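Local coordinates for mRNA interferase (Mycobacterium tuberculosis, PDB 6L2A), which probably acts as the RNA-cleaving toxin of a type II toxin-antitoxin system, a homodimeric endonuclease of the PemK/MazF family, at residues I11-L16 and L95-G100; V49-P54 and I87-T92; F65-S70 and A108-A113. The protein carries 6 engineered substitutions. All blocks are in the same frame, centred on the assembly; numbering follows the deposited sequence.

Contact 1: residues I11-L16 and L95-G100. Engineered in segment 11-16: Ser15 (natural residue Asp).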
ATOM      1  N   ILE A  11      10.295   1.709  12.582  1.00 12.71           N
ATOM      2  CA  ILE A  11       9.201   2.627  12.878  1.00 17.33           C
ATOM      3  C   ILE A  11       9.739   4.044  12.762  1.00 19.40           C
ATOM      4  O   ILE A  11      10.694   4.414  13.455  1.00 16.67           O
ATOM      5  CB  ILE A  11       8.605   2.370  14.268  1.00 18.34           C
ATOM      6  CG1 ILE A  11       8.074   0.943  14.345  1.00 18.15           C
ATOM      7  CG2 ILE A  11       7.495   3.373  14.571  1.00 21.24           C
ATOM      8  CD1 ILE A  11       7.626   0.552  15.707  1.00 25.79           C
ATOM      9  N   TRP A  12       9.126   4.833  11.887  1.00 18.38           N
ATOM     10  CA  TRP A  12       9.534   6.203  11.632  1.00 21.38           C
ATOM     11  C   TRP A  12       8.372   7.150  11.884  1.00 20.32           C
ATOM     12  O   TRP A  12       7.209   6.807  11.652  1.00 23.97           O
ATOM     13  CB  TRP A  12      10.019   6.384  10.187  1.00 20.98           C
ATOM     14  CG  TRP A  12      11.389   5.857   9.919  1.00 16.45           C
ATOM     15  CD1 TRP A  12      11.786   4.553   9.936  1.00 19.53           C
ATOM     16  CD2 TRP A  12      12.547   6.625   9.572  1.00 22.02           C
ATOM     17  NE1 TRP A  12      13.122   4.461   9.633  1.00 20.48           N
ATOM     18  CE2 TRP A  12      13.613   5.720   9.403  1.00 17.12           C
ATOM     19  CE3 TRP A  12      12.786   7.992   9.391  1.00 19.15           C
ATOM     20  CZ2 TRP A  12      14.899   6.135   9.063  1.00 22.42           C
ATOM     21  CZ3 TRP A  12      14.066   8.403   9.054  1.00 21.43           C
ATOM     22  CH2 TRP A  12      15.105   7.478   8.893  1.00 17.00           C
ATOM     23  N   GLN A  13       8.697   8.344  12.364  1.00 24.83           N
ATOM     24  CA  GLN A  13       7.754   9.450  12.317  1.00 24.88           C
ATOM     25  C   GLN A  13       7.717   9.980  10.890  1.00 23.77           C
ATOM     26  O   GLN A  13       8.764  10.275  10.307  1.00 20.40           O
ATOM     27  CB  GLN A  13       8.163  10.551  13.295  1.00 29.25           C
ATOM     28  CG  GLN A  13       7.116  11.637  13.493  1.00 32.34           C
ATOM     29  CD  GLN A  13       5.963  11.192  14.379  1.00 44.12           C
ATOM     30  OE1 GLN A  13       5.862  10.023  14.755  1.00 34.05           O
ATOM     31  NE2 GLN A  13       5.092  12.133  14.727  1.00 56.90           N
ATOM     32  N   VAL A  14       6.519  10.067  10.313  1.00 15.72           N
ATOM     33  CA  VAL A  14       6.373  10.429   8.911  1.00 24.59           C
ATOM     34  C   VAL A  14       5.329  11.528   8.776  1.00 26.74           C
ATOM     35  O   VAL A  14       4.443  11.688   9.618  1.00 22.80           O
ATOM     36  CB  VAL A  14       5.990   9.219   8.024  1.00 26.17           C
ATOM     37  CG1 VAL A  14       7.010   8.104   8.169  1.00 26.37           C
ATOM     38  CG2 VAL A  14       4.595   8.720   8.367  1.00 26.15           C
ATOM     39  N   SER A  15       5.448  12.289   7.694  1.00 28.01           N
ATOM     40  CA  SER A  15       4.462  13.301   7.342  1.00 32.23           C
ATOM     41  C   SER A  15       3.459  12.694   6.368  1.00 32.12           C
ATOM     42  O   SER A  15       3.831  12.280   5.265  1.00 38.99           O
ATOM     43  CB  SER A  15       5.137  14.527   6.727  1.00 33.07           C
ATOM     44  OG  SER A  15       4.179  15.389   6.141  1.00 36.99           O
ATOM     45  N   LEU A  16       2.197  12.634   6.777  1.00 33.52           N
ATOM     46  CA  LEU A  16       1.146  12.096   5.921  1.00 43.41           C
ATOM     47  C   LEU A  16       0.278  13.216   5.357  1.00 51.59           C
ATOM     48  O   LEU A  16      -0.068  13.212   4.176  1.00 52.75           O
ATOM     49  CB  LEU A  16       0.283  11.095   6.690  1.00 36.18           C
ATOM     50  N   LEU A  95       9.975  11.240   5.321  1.00 21.60           N
ATOM     51  CA  LEU A  95      10.561  10.561   6.470  1.00 19.77           C
ATOM     52  C   LEU A  95      11.204  11.601   7.376  1.00 29.25           C
ATOM     53  O   LEU A  95      12.120  12.318   6.953  1.00 38.89           O
ATOM     54  CB  LEU A  95      11.593   9.529   6.022  1.00 23.95           C
ATOM     55  CG  LEU A  95      11.105   8.158   5.556  1.00 31.30           C
ATOM     56  CD1 LEU A  95      12.295   7.267   5.235  1.00 32.75           C
ATOM     57  CD2 LEU A  95      10.227   7.513   6.611  1.00 27.49           C
ATOM     58  N   LEU A  96      10.730  11.692   8.618  1.00 24.15           N
ATOM     59  CA  LEU A  96      11.182  12.729   9.540  1.00 21.78           C
ATOM     60  C   LEU A  96      12.275  12.224  10.476  1.00 24.69           C
ATOM     61  O   LEU A  96      13.385  12.762  10.482  1.00 29.30           O
ATOM     62  CB  LEU A  96       9.987  13.275  10.331  1.00 27.71           C
ATOM     63  CG  LEU A  96       8.881  13.839   9.429  1.00 25.69           C
ATOM     64  CD1 LEU A  96       7.634  14.216  10.209  1.00 37.16           C
ATOM     65  CD2 LEU A  96       9.385  15.018   8.625  1.00 26.41           C
ATOM     66  N   ARG A  97      11.990  11.179  11.253  1.00 23.06           N
ATOM     67  CA  ARG A  97      12.973  10.653  12.189  1.00 25.81           C
ATOM     68  C   ARG A  97      12.617   9.211  12.515  1.00 19.13           C
ATOM     69  O   ARG A  97      11.435   8.852  12.509  1.00 24.50           O
ATOM     70  CB  ARG A  97      13.025  11.496  13.474  1.00 26.75           C
ATOM     71  CG  ARG A  97      11.845  11.276  14.402  1.00 38.71           C
ATOM     72  CD  ARG A  97      11.715  12.375  15.443  1.00 47.57           C
ATOM     73  NE  ARG A  97      10.334  12.502  15.898  1.00 58.22           N
ATOM     74  CZ  ARG A  97       9.788  11.747  16.847  1.00 54.21           C
ATOM     75  NH1 ARG A  97      10.510  10.812  17.450  1.00 52.53           N
ATOM     76  NH2 ARG A  97       8.521  11.928  17.193  1.00 48.50           N
ATOM     77  N   PRO A  98      13.608   8.367  12.783  1.00 24.67           N
ATOM     78  CA  PRO A  98      13.318   7.002  13.230  1.00 22.58           C
ATOM     79  C   PRO A  98      12.965   6.970  14.707  1.00 30.16           C
ATOM     80  O   PRO A  98      13.502   7.724  15.521  1.00 26.74           O
ATOM     81  CB  PRO A  98      14.632   6.262  12.961  1.00 21.44           C
ATOM     82  CG  PRO A  98      15.675   7.316  13.116  1.00 20.83           C
ATOM     83  CD  PRO A  98      15.053   8.606  12.634  1.00 24.59           C
ATOM     84  N   ILE A  99      12.046   6.070  15.045  1.00 20.86           N
ATOM     85  CA  ILE A  99      11.564   5.917  16.408  1.00 22.56           C
ATOM     86  C   ILE A  99      12.011   4.594  17.016  1.00 28.57           C
ATOM     87  O   ILE A  99      12.394   4.541  18.187  1.00 23.59           O
ATOM     88  CB  ILE A  99      10.026   6.052  16.452  1.00 21.95           C
ATOM     89  CG1 ILE A  99       9.605   7.457  16.018  1.00 32.73           C
ATOM     90  CG2 ILE A  99       9.489   5.729  17.837  1.00 39.00           C
ATOM     91  CD1 ILE A  99       8.112   7.616  15.837  1.00 33.73           C
ATOM     92  N   GLY A 100      11.979   3.522  16.232  1.00 21.49           N
ATOM     93  CA  GLY A 100      12.378   2.217  16.712  1.00 20.75           C
ATOM     94  C   GLY A 100      12.184   1.144  15.664  1.00 24.11           C
ATOM     95  O   GLY A 100      12.362   1.394  14.469  1.00 20.35           O
TER
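Trp12 is sandwiched between two residues of the partner strand. Pro98 CB sits over the centre of its ring, 3.7 Å above the plane, and on the opposite face Leu95 CD1 makes a second CH-pi contact, offset toward the rim at 4.3 Å from the six-membered centroid. Near the ring plane, at the edge, lies Leu96 N. With CG anti to the carbonyl carbon (chi1 -77°), the indole starts off beside its own backbone N; its NE1 is hydrogen-bonded to the carboxylate (OE2) of Glu10, the first residue of the same strand.

The backbones form an antiparallel pair with two classic beta bulges, part of the curled antiparallel sheet of the SH3-like MazF fold. At one bulge Leu96 and Arg97 both face Gln13; at the other Ile99 and Gly100 both face Ile11. Ile11 O therefore takes two N-H donors, Ile99 N at 2.7 Å and the longer Gly100 N at 3.2 Å. Gln13 O is held by Leu96 N, while Arg97 N adds only a weak bond. Gln13 N, in return, donates to Arg97 O at 2.8 Å.

The other face of the pair carries Gln13 and Arg97, lying side by side and pointing the same way, with amide and guanidinium planes 31° apart. The contact is packing, Gln13 CB lying over one face of the guanidinium, offset toward its rim. Back on the tryptophan side, Leu95 CD2 touches both Val14 CG1 (3.6 Å) and Trp12 CB, and Val14 also packs on Ala30 of strand 28-32. Beyond the pairing, engineered Ser15 is brushed by Leu96 CD1. The methyl Ile99 CD1 reaches back along the strand to Gln13, 3.5 Å from its OE1.

Contact 2: residues V49-P54 and I87-T92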
ATOM      1  N   VAL A  49      10.180   6.703  -3.451  1.00 24.85           N
ATOM      2  CA  VAL A  49       9.001   6.333  -2.674  1.00 22.36           C
ATOM      3  C   VAL A  49       9.352   5.215  -1.704  1.00 23.43           C
ATOM      4  O   VAL A  49      10.026   4.242  -2.061  1.00 25.30           O
ATOM      5  CB  VAL A  49       7.840   5.911  -3.594  1.00 31.06           C
ATOM      6  CG1 VAL A  49       7.135   7.129  -4.160  1.00 41.96           C
ATOM      7  CG2 VAL A  49       8.341   5.010  -4.709  1.00 30.57           C
ATOM      8  N   ILE A  50       8.890   5.366  -0.466  1.00 19.66           N
ATOM      9  CA  ILE A  50       8.884   4.318   0.545  1.00 24.65           C
ATOM     10  C   ILE A  50       7.428   3.987   0.832  1.00 23.12           C
ATOM     11  O   ILE A  50       6.553   4.852   0.733  1.00 27.82           O
ATOM     12  CB  ILE A  50       9.614   4.758   1.836  1.00 25.91           C
ATOM     13  CG1 ILE A  50      10.981   5.349   1.493  1.00 32.48           C
ATOM     14  CG2 ILE A  50       9.771   3.598   2.809  1.00 34.95           C
ATOM     15  CD1 ILE A  50      11.940   4.349   0.888  1.00 27.01           C
ATOM     16  N   THR A  51       7.157   2.731   1.171  1.00 16.33           N
ATOM     17  CA  THR A  51       5.810   2.307   1.521  1.00 12.82           C
ATOM     18  C   THR A  51       5.756   2.035   3.018  1.00 17.53           C
ATOM     19  O   THR A  51       6.614   1.328   3.553  1.00 16.49           O
ATOM     20  CB  THR A  51       5.398   1.071   0.723  1.00 18.30           C
ATOM     21  OG1 THR A  51       5.421   1.386  -0.675  1.00 17.50           O
ATOM     22  CG2 THR A  51       3.999   0.644   1.108  1.00 22.35           C
ATOM     23  N   VAL A  52       4.762   2.620   3.690  1.00 14.54           N
ATOM     24  CA  VAL A  52       4.666   2.560   5.142  1.00 13.60           C
ATOM     25  C   VAL A  52       3.267   2.124   5.553  1.00 18.66           C
ATOM     26  O   VAL A  52       2.294   2.273   4.811  1.00 16.78           O
ATOM     27  CB  VAL A  52       5.013   3.910   5.808  1.00 14.74           C
ATOM     28  CG1 VAL A  52       6.437   4.327   5.462  1.00 14.25           C
ATOM     29  CG2 VAL A  52       4.011   4.981   5.394  1.00 16.27           C
ATOM     30  N   VAL A  53       3.185   1.589   6.766  1.00 15.61           N
ATOM     31  CA  VAL A  53       1.923   1.206   7.394  1.00 13.82           C
ATOM     32  C   VAL A  53       1.728   2.063   8.640  1.00 15.33           C
ATOM     33  O   VAL A  53       2.510   1.949   9.596  1.00 18.46           O
ATOM     34  CB  VAL A  53       1.908  -0.294   7.726  1.00 15.08           C
ATOM     35  CG1 VAL A  53       0.768  -0.621   8.661  1.00 14.38           C
ATOM     36  CG2 VAL A  53       1.798  -1.110   6.446  1.00 14.93           C
ATOM     37  N   PRO A  54       0.722   2.935   8.672  1.00 19.84           N
ATOM     38  CA  PRO A  54       0.548   3.821   9.827  1.00 17.37           C
ATOM     39  C   PRO A  54       0.210   3.052  11.092  1.00 18.21           C
ATOM     40  O   PRO A  54      -0.360   1.959  11.059  1.00 18.47           O
ATOM     41  CB  PRO A  54      -0.614   4.732   9.409  1.00 18.17           C
ATOM     42  CG  PRO A  54      -0.654   4.644   7.921  1.00 21.95           C
ATOM     43  CD  PRO A  54      -0.217   3.252   7.586  1.00 20.32           C
ATOM     44  N   ILE A  87      -2.223   1.467   4.382  1.00 17.15           N
ATOM     45  CA  ILE A  87      -0.905   1.493   3.758  1.00 14.11           C
ATOM     46  C   ILE A  87      -0.804   2.645   2.763  1.00 31.02           C
ATOM     47  O   ILE A  87      -1.746   2.932   2.014  1.00 22.06           O
ATOM     48  CB  ILE A  87      -0.640   0.131   3.092  1.00 21.18           C
ATOM     49  CG1 ILE A  87       0.708   0.101   2.372  1.00 21.36           C
ATOM     50  CG2 ILE A  87      -1.771  -0.231   2.133  1.00 26.77           C
ATOM     51  CD1 ILE A  87       1.035  -1.263   1.795  1.00 23.13           C
ATOM     52  N   ARG A  88       0.339   3.335   2.777  1.00 22.63           N
ATOM     53  CA  ARG A  88       0.587   4.454   1.878  1.00 29.61           C
ATOM     54  C   ARG A  88       2.026   4.415   1.390  1.00 25.36           C
ATOM     55  O   ARG A  88       2.916   3.874   2.049  1.00 20.10           O
ATOM     56  CB  ARG A  88       0.362   5.824   2.538  1.00 26.23           C
ATOM     57  CG  ARG A  88      -0.626   5.872   3.680  1.00 48.08           C
ATOM     58  CD  ARG A  88      -2.017   6.232   3.196  1.00 48.07           C
ATOM     59  NE  ARG A  88      -2.831   6.766   4.282  1.00 41.59           N
ATOM     60  CZ  ARG A  88      -2.801   8.036   4.674  1.00 62.61           C
ATOM     61  NH1 ARG A  88      -3.574   8.443   5.672  1.00 65.71           N
ATOM     62  NH2 ARG A  88      -1.997   8.900   4.068  1.00 55.81           N
ATOM     63  N   SER A  89       2.245   5.029   0.232  1.00 28.85           N
ATOM     64  CA  SER A  89       3.580   5.298  -0.280  1.00 24.02           C
ATOM     65  C   SER A  89       3.870   6.783  -0.130  1.00 29.28           C
ATOM     66  O   SER A  89       3.033   7.623  -0.480  1.00 28.80           O
ATOM     67  CB  SER A  89       3.717   4.870  -1.742  1.00 28.89           C
ATOM     68  OG  SER A  89       3.633   3.461  -1.859  1.00 37.25           O
ATOM     69  N   ILE A  90       5.047   7.103   0.403  1.00 27.33           N
ATOM     70  CA  ILE A  90       5.435   8.477   0.672  1.00 23.11           C
ATOM     71  C   ILE A  90       6.809   8.724   0.071  1.00 19.93           C
ATOM     72  O   ILE A  90       7.575   7.795  -0.194  1.00 19.47           O
ATOM     73  CB  ILE A  90       5.449   8.794   2.183  1.00 24.80           C
ATOM     74  CG1 ILE A  90       6.408   7.848   2.908  1.00 19.74           C
ATOM     75  CG2 ILE A  90       4.049   8.682   2.766  1.00 33.50           C
ATOM     76  CD1 ILE A  90       6.622   8.195   4.373  1.00 22.30           C
ATOM     77  N   ALA A  91       7.111   9.999  -0.145  1.00 22.64           N
ATOM     78  CA  ALA A  91       8.458  10.386  -0.527  1.00 23.89           C
ATOM     79  C   ALA A  91       9.398  10.235   0.661  1.00 20.39           C
ATOM     80  O   ALA A  91       8.998  10.380   1.819  1.00 23.35           O
ATOM     81  CB  ALA A  91       8.477  11.828  -1.034  1.00 23.99           C
ATOM     82  N   THR A  92      10.667   9.933   0.368  1.00 20.50           N
ATOM     83  CA  THR A  92      11.664   9.904   1.435  1.00 25.56           C
ATOM     84  C   THR A  92      11.759  11.252   2.132  1.00 29.69           C
ATOM     85  O   THR A  92      12.100  11.316   3.319  1.00 21.92           O
ATOM     86  CB  THR A  92      13.033   9.500   0.885  1.00 24.44           C
ATOM     87  OG1 THR A  92      13.448  10.441  -0.112  1.00 29.45           O
ATOM     88  CG2 THR A  92      12.978   8.111   0.278  1.00 24.65           C
TER
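Thr51 faces Ser89 and Ile87 across an antiparallel ladder of the curled MazF sheet, and its side chain reads atom by atom. CB lies 3.9 Å from Ser89 OG. From there the two branches part. CG2, anti to the backbone N, packs on Ile87, with CG1 and CD1 of that residue both 3.6 Å away, and also lies 3.5 Å from Arg88 O. The polar branch takes the other direction: OG1 comes to 3.0 Å from Ser89 OG and is also hydrogen-bonded to His117 of the second subunit, so this buried hydroxyl takes part in the dimer interface.

Ladder bonds flank the pair. Ile50 and Ile90 exchange two, with Ile90 N at 2.7 Å from Ile50 O, and Val52 and Arg88 exchange two more. On the face opposite Thr51, the side chains of Val52 and Ile90 cross at about a right angle, touching through CG1 and CD1, and Ile50 CG1 packs at 3.6 Å against Thr92 CG2.

Ser89 OG bonds to Ile87 of the second subunit. Within the chain, helix 36-45 packs on Ile50 and Thr92 through Ala42, strand 28-32 lies along the other edge of 49-54, and Leu114 of helix 104-117 touches Val53 and Ile87.

Contact 3: residues F65-S70 and A108-A113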
ATOM      1  N   PHE A  65      -6.367  -7.575   9.772  1.00 17.63           N
ATOM      2  CA  PHE A  65      -5.515  -6.780   8.901  1.00 16.53           C
ATOM      3  C   PHE A  65      -4.721  -5.738   9.677  1.00 21.29           C
ATOM      4  O   PHE A  65      -4.197  -4.791   9.079  1.00 14.54           O
ATOM      5  CB  PHE A  65      -6.350  -6.115   7.802  1.00 16.75           C
ATOM      6  CG  PHE A  65      -7.620  -5.481   8.299  1.00 19.88           C
ATOM      7  CD1 PHE A  65      -7.625  -4.174   8.757  1.00 15.91           C
ATOM      8  CD2 PHE A  65      -8.810  -6.190   8.295  1.00 22.91           C
ATOM      9  CE1 PHE A  65      -8.793  -3.589   9.208  1.00 20.94           C
ATOM     10  CE2 PHE A  65      -9.983  -5.608   8.746  1.00 22.30           C
ATOM     11  CZ  PHE A  65      -9.973  -4.306   9.201  1.00 24.77           C
ATOM     12  N   GLN A  66      -4.632  -5.891  10.997  1.00 17.88           N
ATOM     13  CA  GLN A  66      -3.868  -5.012  11.865  1.00 22.14           C
ATOM     14  C   GLN A  66      -3.053  -5.871  12.821  1.00 20.32           C
ATOM     15  O   GLN A  66      -3.390  -7.029  13.079  1.00 20.84           O
ATOM     16  CB  GLN A  66      -4.785  -4.055  12.641  1.00 19.35           C
ATOM     17  CG  GLN A  66      -5.766  -3.296  11.754  1.00 21.03           C
ATOM     18  CD  GLN A  66      -6.862  -2.609  12.545  1.00 24.20           C
ATOM     19  OE1 GLN A  66      -7.201  -3.030  13.650  1.00 23.34           O
ATOM     20  NE2 GLN A  66      -7.430  -1.551  11.974  1.00 21.74           N
ATOM     21  N   VAL A  67      -1.966  -5.305  13.343  1.00 18.98           N
ATOM     22  CA  VAL A  67      -1.023  -6.055  14.171  1.00 18.34           C
ATOM     23  C   VAL A  67      -0.724  -5.260  15.434  1.00 17.92           C
ATOM     24  O   VAL A  67      -0.279  -4.108  15.358  1.00 16.89           O
ATOM     25  CB  VAL A  67       0.280  -6.376  13.421  1.00 18.30           C
ATOM     26  CG1 VAL A  67       1.229  -7.157  14.323  1.00 18.51           C
ATOM     27  CG2 VAL A  67      -0.015  -7.167  12.153  1.00 15.84           C
ATOM     28  N   LEU A  68      -0.945  -5.879  16.590  1.00 19.54           N
ATOM     29  CA  LEU A  68      -0.596  -5.262  17.863  1.00 21.33           C
ATOM     30  C   LEU A  68       0.920  -5.173  18.007  1.00 24.01           C
ATOM     31  O   LEU A  68       1.627  -6.174  17.853  1.00 21.29           O
ATOM     32  CB  LEU A  68      -1.194  -6.070  19.015  1.00 23.62           C
ATOM     33  CG  LEU A  68      -0.809  -5.690  20.449  1.00 26.21           C
ATOM     34  CD1 LEU A  68      -1.431  -4.364  20.843  1.00 29.15           C
ATOM     35  CD2 LEU A  68      -1.220  -6.786  21.417  1.00 45.42           C
ATOM     36  N   LEU A  69       1.418  -3.972  18.296  1.00 17.83           N
ATOM     37  CA  LEU A  69       2.847  -3.722  18.460  1.00 21.36           C
ATOM     38  C   LEU A  69       3.125  -3.377  19.919  1.00 27.48           C
ATOM     39  O   LEU A  69       2.638  -2.360  20.422  1.00 24.93           O
ATOM     40  CB  LEU A  69       3.316  -2.594  17.541  1.00 20.45           C
ATOM     41  CG  LEU A  69       3.061  -2.779  16.042  1.00 17.46           C
ATOM     42  CD1 LEU A  69       3.520  -1.558  15.258  1.00 22.99           C
ATOM     43  CD2 LEU A  69       3.752  -4.037  15.539  1.00 14.49           C
ATOM     44  N   SER A  70       3.910  -4.218  20.588  1.00 24.52           N
ATOM     45  CA  SER A  70       4.185  -4.027  22.007  1.00 30.90           C
ATOM     46  C   SER A  70       5.120  -2.844  22.236  1.00 36.75           C
ATOM     47  O   SER A  70       6.074  -2.628  21.483  1.00 42.99           O
ATOM     48  CB  SER A  70       4.795  -5.295  22.604  1.00 38.66           C
ATOM     49  OG  SER A  70       5.751  -4.975  23.602  1.00 45.23           O
ATOM     50  N   ALA A 108       6.598 -10.544  10.852  1.00 15.43           N
ATOM     51  CA  ALA A 108       5.959 -11.699  10.230  1.00 14.18           C
ATOM     52  C   ALA A 108       4.442 -11.608  10.343  1.00 14.28           C
ATOM     53  O   ALA A 108       3.718 -11.945   9.399  1.00 17.01           O
ATOM     54  CB  ALA A 108       6.473 -12.993  10.861  1.00 17.17           C
ATOM     55  N   GLN A 109       3.942 -11.155  11.496  1.00 16.08           N
ATOM     56  CA  GLN A 109       2.513 -10.906  11.633  1.00 17.01           C
ATOM     57  C   GLN A 109       2.049  -9.825  10.664  1.00 15.24           C
ATOM     58  O   GLN A 109       0.979  -9.943  10.056  1.00 17.23           O
ATOM     59  CB  GLN A 109       2.179 -10.509  13.069  1.00 19.00           C
ATOM     60  CG  GLN A 109       2.038 -11.678  14.029  1.00 23.58           C
ATOM     61  CD  GLN A 109       1.598 -11.234  15.410  1.00 44.52           C
ATOM     62  OE1 GLN A 109       0.551 -11.653  15.907  1.00 48.76           O
ATOM     63  NE2 GLN A 109       2.397 -10.379  16.038  1.00 29.07           N
ATOM     64  N   LEU A 110       2.842  -8.762  10.508  1.00 17.58           N
ATOM     65  CA  LEU A 110       2.480  -7.710   9.565  1.00 16.43           C
ATOM     66  C   LEU A 110       2.499  -8.216   8.129  1.00 16.58           C
ATOM     67  O   LEU A 110       1.683  -7.778   7.312  1.00 14.68           O
ATOM     68  CB  LEU A 110       3.416  -6.512   9.726  1.00 18.90           C
ATOM     69  CG  LEU A 110       3.074  -5.247   8.941  1.00 17.18           C
ATOM     70  CD1 LEU A 110       1.602  -4.874   9.109  1.00 15.03           C
ATOM     71  CD2 LEU A 110       3.968  -4.110   9.406  1.00 14.25           C
ATOM     72  N   ASP A 111       3.410  -9.139   7.803  1.00 15.26           N
ATOM     73  CA  ASP A 111       3.378  -9.763   6.484  1.00 17.43           C
ATOM     74  C   ASP A 111       2.040 -10.450   6.237  1.00 22.45           C
ATOM     75  O   ASP A 111       1.459 -10.324   5.153  1.00 18.70           O
ATOM     76  CB  ASP A 111       4.518 -10.771   6.333  1.00 19.68           C
ATOM     77  CG  ASP A 111       5.887 -10.121   6.340  1.00 23.99           C
ATOM     78  OD1 ASP A 111       5.972  -8.882   6.195  1.00 15.45           O
ATOM     79  OD2 ASP A 111       6.885 -10.859   6.476  1.00 20.83           O
ATOM     80  N   GLU A 112       1.535 -11.181   7.235  1.00 17.32           N
ATOM     81  CA  GLU A 112       0.261 -11.873   7.073  1.00 17.81           C
ATOM     82  C   GLU A 112      -0.897 -10.888   6.975  1.00 17.66           C
ATOM     83  O   GLU A 112      -1.832 -11.097   6.192  1.00 17.61           O
ATOM     84  CB  GLU A 112       0.044 -12.849   8.228  1.00 24.14           C
ATOM     85  CG  GLU A 112       0.964 -14.054   8.189  1.00 30.28           C
ATOM     86  CD  GLU A 112       0.732 -14.912   6.962  1.00 38.83           C
ATOM     87  OE1 GLU A 112      -0.428 -15.304   6.721  1.00 50.87           O
ATOM     88  OE2 GLU A 112       1.710 -15.191   6.237  1.00 50.41           O
ATOM     89  N   ALA A 113      -0.854  -9.808   7.760  1.00 13.67           N
ATOM     90  CA  ALA A 113      -1.906  -8.799   7.688  1.00 12.69           C
ATOM     91  C   ALA A 113      -1.908  -8.104   6.332  1.00 16.83           C
ATOM     92  O   ALA A 113      -2.973  -7.792   5.785  1.00 17.75           O
ATOM     93  CB  ALA A 113      -1.736  -7.780   8.814  1.00 13.91           C
TER
HETATM   94  O   HOH W   1       1.441  -8.815  17.880  1.00 32.33           O
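Val67 carries the apolar part of this contact, with both methyls turned to helix 108-113. CG1, anti to the backbone N (chi1 -180°), rests on Gln109 CB at 3.7 Å. CG2 reaches the helix backbone: it lies 3.6 Å from Leu110 CA, a little farther from Leu110 CD1, and 3.8 Å from Ala113 CB. Ala113 CB also packs on the backbone of Phe65, 3.7 Å from its carbonyl carbon. The small alanine lets the chain come close here, Phe65 CA and Ala113 CA being 4.3 Å apart, while the Phe65 side chain leaves its backbone away from the helix, and its ring lies nearly parallel to that of Tyr63.

A second kind of contact sets carbon against polar backbone. Val67 CG2 is 3.6 Å from Gln109 O, an oxygen that accepts Ala113 N within the helix; the methyl merely packs against it.

Polar contact runs through one water. It donates to Leu68 O at 2.6 Å and accepts from Gln109 NE2, also at 2.6 Å; the Gln109 chain, extended beyond CG, carries the amide past Val67 CG1 to reach it.

In the MazF fold this is where the C-terminal helix, 104-117, lies against an outer strand of the sheet, its part 108-113 running nearly antiparallel to strand 66-69 (162°). That strand bonds through Val67 and Leu69 to strand 80-83. Leu110 also packs on Val31 and Val33, and Ser70 N bonds to Glu106 near the start of the helix. Between the two segments themselves, then, cohesion rests on close fit of aliphatic groups around one valine, while a single water bridge at the solvent-accessible Gln109 gives the contact its polar link.

Overall arrangement
Contacts 1 and 2 are neighbours, their centres 10 Å apart: Ile90 CD1 of contact 2 reaches Val14 CG1 of contact 1 at 3.8 Å, and the chain passes directly from strand 88-91 into strand 95-101. Contact 3 lies on the other side of the chain's centre, about 18 Å from contact 1 and 17 Å from contact 2, centre to centre, and touches neither. It still shares their curled sheet, and its helix follows strand 95-101. The dimer separates them differently: contact 2 meets the second subunit through several residues, contact 3 through Asp111 alone, packing on Leu120 of that subunit, and contact 1 not at all.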